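Local coordinates for protein GH59 galactosidase (Clostridium cellulolyticum, PDB 2V4V) that binds xylose through a family 6 carbohydrate-binding module, one domain of a larger family 59 glycoside hydrolase that probably acts on plant polysaccharides, at residues 46-58 with 117-129. Residues are numbered along the deposited sequence; the frame is centred on the assembly and turned at random.
With NA (sodium ion), chain C; XYP (beta-D-xylopyranose), chain B.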
loop_
_atom_site.group_PDB
_atom_site.type_symbol
_atom_site.label_atom_id
_atom_site.label_comp_id
_atom_site.label_asym_id
_atom_site.label_seq_id
_atom_site.Cartn_x
_atom_site.Cartn_y
_atom_site.Cartn_z
ATOM N N PHE A 46 -5.046 -2.941 14.628
ATOM C CA PHE A 46 -3.939 -2.085 14.982
ATOM C C PHE A 46 -3.529 -2.152 16.438
ATOM O O PHE A 46 -2.502 -1.572 16.812
ATOM C CB PHE A 46 -4.306 -0.620 14.684
ATOM C CG PHE A 46 -4.291 -0.319 13.223
ATOM C CD1 PHE A 46 -3.104 0.095 12.606
ATOM C CD2 PHE A 46 -5.438 -0.600 12.434
ATOM C CE1 PHE A 46 -3.079 0.330 11.211
ATOM C CE2 PHE A 46 -5.442 -0.372 11.077
ATOM C CZ PHE A 46 -4.262 0.099 10.450
ATOM N N GLY A 47 -4.329 -2.827 17.263
ATOM C CA GLY A 47 -4.116 -2.804 18.726
ATOM C C GLY A 47 -3.948 -1.367 19.201
ATOM O O GLY A 47 -4.686 -0.451 18.779
ATOM N N ASP A 48 -2.929 -1.148 20.024
ATOM C CA ASP A 48 -2.583 0.195 20.489
ATOM C C ASP A 48 -1.068 0.292 20.445
ATOM O O ASP A 48 -0.379 -0.309 21.291
ATOM C CB ASP A 48 -3.134 0.411 21.914
ATOM C CG ASP A 48 -2.421 1.514 22.688
ATOM O OD1 ASP A 48 -1.960 1.199 23.825
ATOM O OD2 ASP A 48 -2.336 2.665 22.185
ATOM N N GLY A 49 -0.532 1.002 19.460
ATOM C CA GLY A 49 0.940 1.098 19.349
ATOM C C GLY A 49 1.501 1.518 18.002
ATOM O O GLY A 49 2.722 1.681 17.901
ATOM N N VAL A 50 0.637 1.708 16.980
ATOM C CA VAL A 50 1.135 1.928 15.592
ATOM C C VAL A 50 1.946 3.220 15.468
ATOM O O VAL A 50 1.553 4.251 16.032
ATOM C CB VAL A 50 -0.008 1.931 14.522
ATOM C CG1 VAL A 50 -0.859 3.240 14.577
ATOM C CG2 VAL A 50 0.590 1.718 13.116
ATOM N N GLY A 51 3.080 3.161 14.763
ATOM C CA GLY A 51 3.867 4.363 14.509
ATOM C C GLY A 51 4.337 4.546 13.055
ATOM O O GLY A 51 4.733 5.624 12.652
ATOM N N GLY A 52 4.268 3.475 12.261
ATOM C CA GLY A 52 4.864 3.540 10.930
ATOM C C GLY A 52 4.293 2.543 9.946
ATOM O O GLY A 52 3.541 1.657 10.312
ATOM N N PHE A 53 4.725 2.683 8.693
ATOM C CA PHE A 53 4.235 1.828 7.572
ATOM C C PHE A 53 5.409 1.620 6.616
ATOM O O PHE A 53 6.181 2.551 6.359
ATOM C CB PHE A 53 3.115 2.582 6.874
ATOM C CG PHE A 53 2.620 1.972 5.562
ATOM C CD1 PHE A 53 1.540 1.076 5.544
ATOM C CD2 PHE A 53 3.164 2.388 4.345
ATOM C CE1 PHE A 53 1.036 0.617 4.342
ATOM C CE2 PHE A 53 2.665 1.915 3.135
ATOM C CZ PHE A 53 1.596 1.022 3.143
ATOM N N GLN A 54 5.524 0.388 6.117
ATOM C CA GLN A 54 6.590 -0.005 5.206
ATOM C C GLN A 54 5.943 -0.731 4.051
ATOM O O GLN A 54 5.160 -1.674 4.260
ATOM C CB GLN A 54 7.581 -0.908 5.959
ATOM C CG GLN A 54 8.755 -1.454 5.149
ATOM C CD GLN A 54 9.504 -2.559 5.900
ATOM O OE1 GLN A 54 8.999 -3.121 6.891
ATOM N NE2 GLN A 54 10.688 -2.913 5.402
ATOM N N ALA A 55 6.258 -0.286 2.833
ATOM C CA ALA A 55 5.722 -0.951 1.638
ATOM C C ALA A 55 6.851 -1.368 0.697
ATOM O O ALA A 55 7.813 -0.613 0.493
ATOM C CB ALA A 55 4.783 -0.009 0.903
ATOM N N ARG A 56 6.709 -2.584 0.142
ATOM C CA ARG A 56 7.714 -3.106 -0.800
ATOM C C ARG A 56 7.244 -2.790 -2.226
ATOM O O ARG A 56 6.246 -3.338 -2.660
ATOM C CB ARG A 56 7.856 -4.622 -0.586
ATOM C CG ARG A 56 8.970 -5.265 -1.357
ATOM C CD ARG A 56 10.326 -4.817 -0.782
ATOM N NE ARG A 56 11.395 -5.424 -1.573
ATOM C CZ ARG A 56 12.691 -5.131 -1.442
ATOM N NH1 ARG A 56 13.091 -4.243 -0.516
ATOM N NH2 ARG A 56 13.575 -5.723 -2.248
ATOM N N VAL A 57 7.920 -1.849 -2.876
ATOM C CA VAL A 57 7.395 -1.224 -4.096
ATOM C C VAL A 57 8.426 -1.124 -5.212
ATOM O O VAL A 57 9.641 -1.074 -4.950
ATOM C CB VAL A 57 6.923 0.209 -3.824
ATOM C CG1 VAL A 57 5.564 0.207 -3.074
ATOM C CG2 VAL A 57 7.998 0.970 -3.038
ATOM N N ALA A 58 7.940 -1.116 -6.451
ATOM C CA ALA A 58 8.805 -0.959 -7.630
ATOM C C ALA A 58 8.160 0.090 -8.551
ATOM O O ALA A 58 6.921 0.243 -8.552
ATOM C CB ALA A 58 8.918 -2.269 -8.405
ATOM N N GLY A 117 -0.204 8.435 -15.759
ATOM C CA GLY A 117 0.496 7.202 -16.083
ATOM C C GLY A 117 0.498 6.219 -14.927
ATOM O O GLY A 117 -0.193 6.432 -13.931
ATOM N N TYR A 118 1.270 5.141 -15.048
ATOM C CA TYR A 118 1.324 4.150 -13.984
ATOM C C TYR A 118 2.271 4.626 -12.890
ATOM O O TYR A 118 3.310 5.267 -13.176
ATOM C CB TYR A 118 1.838 2.874 -14.558
ATOM C CG TYR A 118 0.922 2.251 -15.564
ATOM C CD1 TYR A 118 -0.334 1.745 -15.201
ATOM C CD2 TYR A 118 1.342 2.084 -16.881
ATOM C CE1 TYR A 118 -1.161 1.133 -16.145
ATOM C CE2 TYR A 118 0.521 1.455 -17.823
ATOM C CZ TYR A 118 -0.714 0.961 -17.442
ATOM O OH TYR A 118 -1.519 0.334 -18.379
ATOM N N LEU A 119 1.902 4.319 -11.644
ATOM C CA LEU A 119 2.625 4.888 -10.514
ATOM C C LEU A 119 3.702 3.944 -9.923
ATOM O O LEU A 119 4.908 4.313 -9.831
ATOM C CB LEU A 119 1.640 5.308 -9.414
ATOM C CG LEU A 119 0.522 6.256 -9.886
ATOM C CD1 LEU A 119 -0.290 6.584 -8.700
ATOM C CD2 LEU A 119 0.993 7.527 -10.544
ATOM N N PHE A 120 3.275 2.766 -9.462
ATOM C CA PHE A 120 4.236 1.819 -8.855
ATOM C C PHE A 120 3.518 0.480 -8.747
ATOM O O PHE A 120 2.273 0.408 -8.990
ATOM C CB PHE A 120 4.663 2.275 -7.433
ATOM C CG PHE A 120 3.496 2.846 -6.585
ATOM C CD1 PHE A 120 2.540 2.018 -5.986
ATOM C CD2 PHE A 120 3.331 4.247 -6.479
ATOM C CE1 PHE A 120 1.449 2.604 -5.270
ATOM C CE2 PHE A 120 2.275 4.820 -5.771
ATOM C CZ PHE A 120 1.352 4.003 -5.160
ATOM N N ASN A 121 4.315 -0.567 -8.499
ATOM C CA ASN A 121 3.803 -1.924 -8.194
ATOM C C ASN A 121 4.019 -2.156 -6.688
ATOM O O ASN A 121 5.043 -1.698 -6.127
ATOM C CB ASN A 121 4.594 -2.992 -8.969
ATOM C CG ASN A 121 4.357 -2.946 -10.458
ATOM O OD1 ASN A 121 5.181 -3.457 -11.274
ATOM N ND2 ASN A 121 3.272 -2.304 -10.840
ATOM N N LEU A 122 3.091 -2.891 -6.057
ATOM C CA LEU A 122 3.157 -3.103 -4.593
ATOM C C LEU A 122 3.207 -4.598 -4.359
ATOM O O LEU A 122 2.302 -5.303 -4.780
ATOM C CB LEU A 122 1.921 -2.479 -3.895
ATOM C CG LEU A 122 1.743 -2.720 -2.399
ATOM C CD1 LEU A 122 2.864 -1.999 -1.580
ATOM C CD2 LEU A 122 0.379 -2.139 -2.019
ATOM N N ASN A 123 4.271 -5.060 -3.698
ATOM C CA ASN A 123 4.439 -6.472 -3.423
ATOM C C ASN A 123 3.759 -6.868 -2.098
ATOM O O ASN A 123 2.877 -7.731 -2.043
ATOM C CB ASN A 123 5.948 -6.783 -3.418
ATOM C CG ASN A 123 6.264 -8.243 -3.137
ATOM O OD1 ASN A 123 5.363 -9.084 -2.931
ATOM N ND2 ASN A 123 7.565 -8.564 -3.116
ATOM N N TRP A 124 4.114 -6.165 -1.023
ATOM C CA TRP A 124 3.549 -6.415 0.307
ATOM C C TRP A 124 3.732 -5.142 1.143
ATOM O O TRP A 124 4.414 -4.227 0.720
ATOM C CB TRP A 124 4.194 -7.650 0.983
ATOM C CG TRP A 124 5.677 -7.601 1.140
ATOM C CD1 TRP A 124 6.602 -8.158 0.299
ATOM C CD2 TRP A 124 6.429 -6.955 2.177
ATOM N NE1 TRP A 124 7.872 -7.920 0.737
ATOM C CE2 TRP A 124 7.795 -7.194 1.905
ATOM C CE3 TRP A 124 6.075 -6.260 3.350
ATOM C CZ2 TRP A 124 8.821 -6.703 2.726
ATOM C CZ3 TRP A 124 7.095 -5.750 4.156
ATOM C CH2 TRP A 124 8.449 -6.003 3.846
ATOM N N PHE A 125 3.069 -5.075 2.299
ATOM C CA PHE A 125 3.323 -3.946 3.181
ATOM C C PHE A 125 3.131 -4.439 4.607
ATOM O O PHE A 125 2.613 -5.544 4.863
ATOM C CB PHE A 125 2.342 -2.805 2.887
ATOM C CG PHE A 125 0.899 -3.217 3.018
ATOM C CD1 PHE A 125 0.221 -2.911 4.187
ATOM C CD2 PHE A 125 0.225 -3.876 1.991
ATOM C CE1 PHE A 125 -1.101 -3.263 4.358
ATOM C CE2 PHE A 125 -1.097 -4.245 2.163
ATOM C CZ PHE A 125 -1.754 -3.928 3.319
ATOM N N THR A 126 3.521 -3.577 5.534
ATOM C CA THR A 126 3.275 -3.885 6.960
ATOM C C THR A 126 3.266 -2.592 7.766
ATOM O O THR A 126 3.763 -1.545 7.282
ATOM C CB THR A 126 4.384 -4.829 7.549
ATOM O OG1 THR A 126 4.003 -5.318 8.853
ATOM C CG2 THR A 126 5.753 -4.107 7.588
ATOM N N PHE A 127 2.695 -2.632 8.976
ATOM C CA PHE A 127 2.841 -1.492 9.883
ATOM C C PHE A 127 3.863 -1.815 10.989
ATOM O O PHE A 127 4.115 -2.984 11.298
ATOM C CB PHE A 127 1.524 -1.137 10.548
ATOM C CG PHE A 127 0.510 -0.596 9.594
ATOM C CD1 PHE A 127 0.357 0.788 9.448
ATOM C CD2 PHE A 127 -0.303 -1.453 8.833
ATOM C CE1 PHE A 127 -0.608 1.311 8.570
ATOM C CE2 PHE A 127 -1.292 -0.949 7.967
ATOM C CZ PHE A 127 -1.421 0.432 7.804
ATOM N N SER A 128 4.420 -0.772 11.592
ATOM C CA SER A 128 5.392 -0.960 12.692
ATOM C C SER A 128 4.870 -0.247 13.915
ATOM O O SER A 128 4.153 0.738 13.804
ATOM C CB SER A 128 6.754 -0.388 12.304
ATOM O OG SER A 128 6.591 0.965 11.834
ATOM N N GLU A 129 5.238 -0.769 15.088
ATOM C CA GLU A 129 4.861 -0.146 16.343
ATOM C C GLU A 129 5.735 1.067 16.612
ATOM O O GLU A 129 6.884 1.155 16.121
ATOM C CB GLU A 129 4.973 -1.143 17.499
ATOM C CG GLU A 129 3.882 -2.193 17.511
ATOM C CD GLU A 129 3.768 -2.869 18.876
ATOM O OE1 GLU A 129 4.797 -3.426 19.340
ATOM O OE2 GLU A 129 2.656 -2.834 19.479
HETATM NA NA NA C . 3.082 -9.939 -2.943
HETATM O O1 XYP B . 3.272 -3.123 -18.468
HETATM C C1 XYP B . 2.742 -2.897 -17.171
HETATM C C2 XYP B . 3.615 -3.697 -16.217
HETATM C C3 XYP B . 3.149 -3.482 -14.788
HETATM C C4 XYP B . 2.995 -1.991 -14.497
HETATM C C5 XYP B . 2.182 -1.307 -15.605
HETATM O O2 XYP B . 3.513 -5.096 -16.447
HETATM O O3 XYP B . 4.056 -4.072 -13.870
HETATM O O4 XYP B . 2.330 -1.774 -13.274
HETATM O O5 XYP B . 2.784 -1.556 -16.856
HETATM O O HOH W 1 3.173 -12.412 -3.014
#
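Gln54 and Thr126 exchange backbone hydrogen bonds in both directions, Gln54 N to Thr126 O at 2.9 Å and Thr126 N to Gln54 O, and illustrate how antiparallel strands 52-58 and 121-128 satisfy each other's inward-facing peptides. Ala58 and Asn121 repeat the exchange at the far end. Between them the register slips: Arg56 N donates a hydrogen bond to Trp124 O, but Arg56 O accepts from Asn123 N (2.8 Å, N-H...O 174°). Asn123 O, thus turned from the partner strand, binds sodium together with its own OD1, each at 2.4 Å; Glu8, Glu10, Glu28 and a water complete the site, while Asn123 ND2 bonds to Glu25. At the other end Ser128 O accepts twice, from Gly51 N (2.8 Å) along a nearly straight N-H...O line and from Gly52 N with N-H...O bent to 142°, a classic beta bulge.

Side chains divide between the two faces. Phe127 is sandwiched in the core: Phe46 sends CE1 over the centre of one face, and Phe53 meets the opposite face with its own edge, both T-shaped. On the other surface Arg56 lays CB over the five-membered ring of Trp124, a CH-pi contact 3.6 Å from its centroid. The bend at chi2 (70°) carries the guanidinium onward to salt bridges with Glu25 and Asp94, and Thr126 OG1 bonds to Ser5 O. Just before the strand Tyr118 places its ring face against xylose C5, and Asn121 also lines the sugar pocket. This pairing of central strands, with aromatics packed inward against the second sheet, is characteristic of the beta-sandwich of family 6 carbohydrate-binding modules.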